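Local atomic coordinates of 361aa long hypothetical D-aminopeptidase (Pyrococcus horikoshii, PDB entry 2DRH), a protein that is of unknown function but may act as an aminopeptidase of the S58 peptidase family. Residues I10-V24 against S187-T200. Residues are numbered along the deposited sequence; the frame is centred on the assembly and turned at random.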
# COMPACT_ATOMS: atom_id res chain seq x y z
N ILE A 10 -12.34 -14.54 27.36
CA ILE A 10 -11.43 -14.13 26.30
C ILE A 10 -11.10 -12.66 26.50
O ILE A 10 -12.00 -11.82 26.54
CB ILE A 10 -12.07 -14.33 24.90
CG1 ILE A 10 -12.16 -15.83 24.60
CG2 ILE A 10 -11.23 -13.63 23.84
CD1 ILE A 10 -12.85 -16.14 23.29
N GLY A 11 -9.82 -12.37 26.65
CA GLY A 11 -9.39 -11.00 26.86
C GLY A 11 -9.51 -10.57 28.31
O GLY A 11 -9.81 -11.38 29.19
N VAL A 12 -9.28 -9.28 28.56
CA VAL A 12 -9.35 -8.74 29.91
C VAL A 12 -10.33 -7.58 30.02
O VAL A 12 -10.60 -7.08 31.11
CB VAL A 12 -7.96 -8.24 30.36
CG1 VAL A 12 -6.95 -9.37 30.30
CG2 VAL A 12 -7.52 -7.08 29.48
N PHE A 13 -10.86 -7.13 28.88
CA PHE A 13 -11.81 -6.03 28.90
C PHE A 13 -13.21 -6.58 29.06
O PHE A 13 -13.49 -7.71 28.64
CB PHE A 13 -11.72 -5.21 27.62
CG PHE A 13 -10.47 -4.39 27.51
CD1 PHE A 13 -10.19 -3.39 28.43
CD2 PHE A 13 -9.56 -4.61 26.48
CE1 PHE A 13 -9.02 -2.63 28.33
CE2 PHE A 13 -8.40 -3.86 26.37
CZ PHE A 13 -8.13 -2.86 27.30
N LYS A 14 -14.09 -5.81 29.68
CA LYS A 14 -15.46 -6.25 29.87
C LYS A 14 -16.27 -5.98 28.62
O LYS A 14 -16.04 -4.99 27.92
CB LYS A 14 -16.10 -5.53 31.07
CG LYS A 14 -16.16 -4.02 30.94
CD LYS A 14 -16.88 -3.40 32.13
CE LYS A 14 -17.03 -1.88 31.98
NZ LYS A 14 -15.73 -1.16 31.96
N PRO A 15 -17.21 -6.87 28.30
CA PRO A 15 -18.05 -6.68 27.11
C PRO A 15 -19.12 -5.62 27.33
O PRO A 15 -19.32 -5.15 28.46
CB PRO A 15 -18.64 -8.07 26.90
CG PRO A 15 -18.80 -8.56 28.31
CD PRO A 15 -17.49 -8.16 28.95
N GLY A 16 -19.80 -5.24 26.25
CA GLY A 16 -20.86 -4.26 26.36
C GLY A 16 -22.12 -4.93 26.86
O GLY A 16 -22.13 -6.15 27.03
N LYS A 17 -23.17 -4.16 27.09
CA LYS A 17 -24.44 -4.69 27.59
C LYS A 17 -24.97 -5.89 26.81
O LYS A 17 -25.34 -6.90 27.39
CB LYS A 17 -25.50 -3.58 27.61
CG LYS A 17 -25.15 -2.42 28.53
CD LYS A 17 -26.21 -1.32 28.48
CE LYS A 17 -27.57 -1.81 28.94
NZ LYS A 17 -28.59 -0.72 28.93
N ARG A 18 -25.03 -5.76 25.49
CA ARG A 18 -25.53 -6.84 24.64
C ARG A 18 -24.40 -7.76 24.15
O ARG A 18 -24.65 -8.87 23.69
CB ARG A 18 -26.26 -6.24 23.43
CG ARG A 18 -27.13 -5.03 23.77
CD ARG A 18 -27.70 -4.37 22.51
NE ARG A 18 -28.87 -5.08 21.99
CZ ARG A 18 -30.12 -4.69 22.18
NH1 ARG A 18 -30.39 -3.59 22.88
NH2 ARG A 18 -31.12 -5.40 21.68
N ASN A 19 -23.17 -7.29 24.29
CA ASN A 19 -22.00 -8.03 23.82
C ASN A 19 -22.18 -8.31 22.33
O ASN A 19 -22.04 -9.44 21.85
CB ASN A 19 -21.82 -9.34 24.60
CG ASN A 19 -20.47 -10.00 24.31
OD1 ASN A 19 -19.47 -9.32 24.05
ND2 ASN A 19 -20.43 -11.33 24.36
N LYS A 20 -22.52 -7.25 21.60
CA LYS A 20 -22.73 -7.29 20.16
C LYS A 20 -22.24 -5.96 19.59
O LYS A 20 -22.14 -4.97 20.32
CB LYS A 20 -24.21 -7.47 19.83
CG LYS A 20 -24.80 -8.84 20.14
CD LYS A 20 -26.30 -8.81 19.90
CE LYS A 20 -26.96 -10.16 20.15
NZ LYS A 20 -26.74 -11.13 19.03
N ILE A 21 -21.95 -5.95 18.29
CA ILE A 21 -21.48 -4.73 17.64
C ILE A 21 -22.43 -3.55 17.84
O ILE A 21 -22.01 -2.39 17.83
CB ILE A 21 -21.26 -4.97 16.13
CG1 ILE A 21 -20.53 -3.77 15.52
CG2 ILE A 21 -22.59 -5.22 15.44
CD1 ILE A 21 -20.13 -3.97 14.07
N THR A 22 -23.72 -3.84 18.03
CA THR A 22 -24.73 -2.80 18.23
C THR A 22 -24.64 -2.12 19.59
O THR A 22 -25.46 -1.26 19.91
CB THR A 22 -26.15 -3.35 18.05
OG1 THR A 22 -26.30 -4.54 18.83
CG2 THR A 22 -26.41 -3.67 16.59
N ASP A 23 -23.66 -2.51 20.40
CA ASP A 23 -23.47 -1.87 21.69
C ASP A 23 -22.91 -0.50 21.36
O ASP A 23 -22.85 0.40 22.20
CB ASP A 23 -22.50 -2.65 22.58
CG ASP A 23 -23.18 -3.79 23.31
OD1 ASP A 23 -24.30 -3.57 23.82
OD2 ASP A 23 -22.60 -4.90 23.40
N VAL A 24 -22.48 -0.35 20.11
CA VAL A 24 -21.98 0.94 19.63
C VAL A 24 -23.29 1.61 19.23
O VAL A 24 -23.88 1.28 18.20
CB VAL A 24 -21.06 0.77 18.40
CG1 VAL A 24 -20.60 2.13 17.89
CG2 VAL A 24 -19.84 -0.08 18.77
N SER A 187 -20.67 -12.22 16.97
CA SER A 187 -20.47 -10.83 17.38
C SER A 187 -20.10 -10.70 18.85
O SER A 187 -20.35 -11.60 19.66
CB SER A 187 -21.72 -10.00 17.08
OG SER A 187 -21.40 -8.61 17.04
N ALA A 188 -19.50 -9.57 19.20
CA ALA A 188 -19.09 -9.31 20.57
C ALA A 188 -18.61 -7.87 20.66
O ALA A 188 -18.32 -7.25 19.65
CB ALA A 188 -17.97 -10.27 20.98
N SER A 189 -18.53 -7.36 21.88
CA SER A 189 -18.08 -5.99 22.09
C SER A 189 -17.25 -5.91 23.35
O SER A 189 -17.29 -6.80 24.19
CB SER A 189 -19.27 -5.04 22.21
OG SER A 189 -19.99 -5.28 23.40
N ARG A 190 -16.48 -4.83 23.47
CA ARG A 190 -15.63 -4.61 24.64
C ARG A 190 -15.67 -3.14 25.00
O ARG A 190 -15.80 -2.28 24.12
CB ARG A 190 -14.19 -5.02 24.34
CG ARG A 190 -13.97 -6.52 24.27
CD ARG A 190 -14.28 -7.19 25.60
NE ARG A 190 -13.93 -8.60 25.61
CZ ARG A 190 -14.65 -9.57 25.05
NH1 ARG A 190 -15.79 -9.29 24.43
NH2 ARG A 190 -14.23 -10.82 25.11
N ILE A 191 -15.57 -2.85 26.29
CA ILE A 191 -15.57 -1.48 26.79
C ILE A 191 -14.16 -1.16 27.27
O ILE A 191 -13.52 -2.01 27.87
CB ILE A 191 -16.54 -1.33 27.99
CG1 ILE A 191 -17.96 -1.66 27.55
CG2 ILE A 191 -16.45 0.08 28.56
CD1 ILE A 191 -18.50 -0.74 26.47
N VAL A 192 -13.69 0.04 26.99
CA VAL A 192 -12.34 0.44 27.41
C VAL A 192 -12.35 1.89 27.89
O VAL A 192 -13.05 2.74 27.32
CB VAL A 192 -11.30 0.30 26.26
CG1 VAL A 192 -11.45 -1.05 25.58
CG2 VAL A 192 -11.46 1.43 25.25
N GLU A 193 -11.58 2.18 28.93
CA GLU A 193 -11.52 3.55 29.43
C GLU A 193 -10.18 4.17 29.07
O GLU A 193 -9.13 3.64 29.41
CB GLU A 193 -11.73 3.60 30.95
CG GLU A 193 -11.76 5.03 31.49
CD GLU A 193 -12.22 5.12 32.93
OE1 GLU A 193 -13.41 4.87 33.20
OE2 GLU A 193 -11.38 5.45 33.79
N ILE A 194 -10.24 5.30 28.37
CA ILE A 194 -9.03 6.00 27.96
C ILE A 194 -9.08 7.45 28.44
O ILE A 194 -9.93 8.24 28.01
CB ILE A 194 -8.88 5.98 26.42
CG1 ILE A 194 -8.75 4.53 25.94
CG2 ILE A 194 -7.65 6.78 26.01
CD1 ILE A 194 -8.75 4.40 24.43
N GLU A 195 -8.17 7.79 29.34
CA GLU A 195 -8.09 9.13 29.91
C GLU A 195 -9.44 9.55 30.49
O GLU A 195 -10.00 10.57 30.11
CB GLU A 195 -7.64 10.13 28.85
CG GLU A 195 -6.21 9.94 28.37
CD GLU A 195 -5.20 9.88 29.51
OE1 GLU A 195 -5.03 8.80 30.11
OE2 GLU A 195 -4.59 10.93 29.82
N GLY A 196 -9.96 8.72 31.40
CA GLY A 196 -11.22 9.02 32.05
C GLY A 196 -12.46 9.01 31.17
O GLY A 196 -13.45 9.65 31.50
N LYS A 197 -12.41 8.29 30.05
CA LYS A 197 -13.57 8.22 29.16
C LYS A 197 -13.83 6.80 28.70
O LYS A 197 -12.90 6.05 28.37
CB LYS A 197 -13.36 9.14 27.95
CG LYS A 197 -13.19 10.60 28.32
CD LYS A 197 -14.37 11.10 29.15
CE LYS A 197 -14.15 12.51 29.66
NZ LYS A 197 -15.27 12.96 30.53
N LYS A 198 -15.10 6.42 28.67
CA LYS A 198 -15.47 5.08 28.24
C LYS A 198 -15.72 5.05 26.74
O LYS A 198 -16.38 5.93 26.18
CB LYS A 198 -16.73 4.61 28.97
CG LYS A 198 -16.52 4.34 30.46
CD LYS A 198 -17.83 3.91 31.12
CE LYS A 198 -17.64 3.59 32.59
NZ LYS A 198 -16.66 2.49 32.80
N TYR A 199 -15.17 4.04 26.08
CA TYR A 199 -15.36 3.87 24.64
C TYR A 199 -15.70 2.40 24.41
O TYR A 199 -15.19 1.51 25.10
CB TYR A 199 -14.09 4.23 23.87
CG TYR A 199 -13.69 5.69 23.95
CD1 TYR A 199 -14.45 6.68 23.33
CD2 TYR A 199 -12.54 6.08 24.64
CE1 TYR A 199 -14.08 8.02 23.39
CE2 TYR A 199 -12.16 7.41 24.70
CZ TYR A 199 -12.93 8.38 24.08
OH TYR A 199 -12.53 9.70 24.12
N THR A 200 -16.55 2.15 23.42
CA THR A 200 -16.95 0.79 23.10
C THR A 200 -16.38 0.35 21.75
O THR A 200 -16.32 1.14 20.80
CB THR A 200 -18.48 0.68 23.02
OG1 THR A 200 -19.06 1.14 24.25
CG2 THR A 200 -18.90 -0.76 22.76
O HOH W 1 -12.92 -2.96 30.57
O HOH W 2 -21.71 0.25 24.94
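The irregular chain I10-V24 runs along strand 187-193, coming within 4.0 Å between the CA atoms of P15 and R190, and I191 N donates to K14 O (2.7 Å). Two residues back, the hydroxyl of S189 is gripped twice: it accepts from G16 N (2.9 Å) and donates to D23 OD2 (2.6 Å), on the anti side of the carboxylate. Its chi1 of 68° sets OG between backbone N and carbonyl carbon, facing the loop; G16, lacking a side chain, can lie this close. K20 N reaches the same OD2 from the opposite face, while R18 N takes the syn lone pair of OD1, so an aspartate suits a turn rich in N-H groups. N19 suits its place by accepting from S189 N with OD1 (3.1 Å) while ND2 donates to E321; S187 OG likewise serves two partners, I21 N (3.0 Å) and A203 O. The strand belongs to a beta hairpin, paired antiparallel with strand 198-207, and the N-terminal loop lies along its first strand before entering strand 28-36. R190 NH2 meets I10 O at 2.8 Å in the guanidinium plane; NH1 returns to S189 O. NE and NH2 also form salt bridges with E317 and E321 of helix 309-328, and arginine's several N-H groups can serve all these acceptors together. Beyond it, V192 CG1 sits over the F13 ring, a CH-pi contact 3.8 Å from the centroid, and V192 also packs against L311 and A314 of that helix.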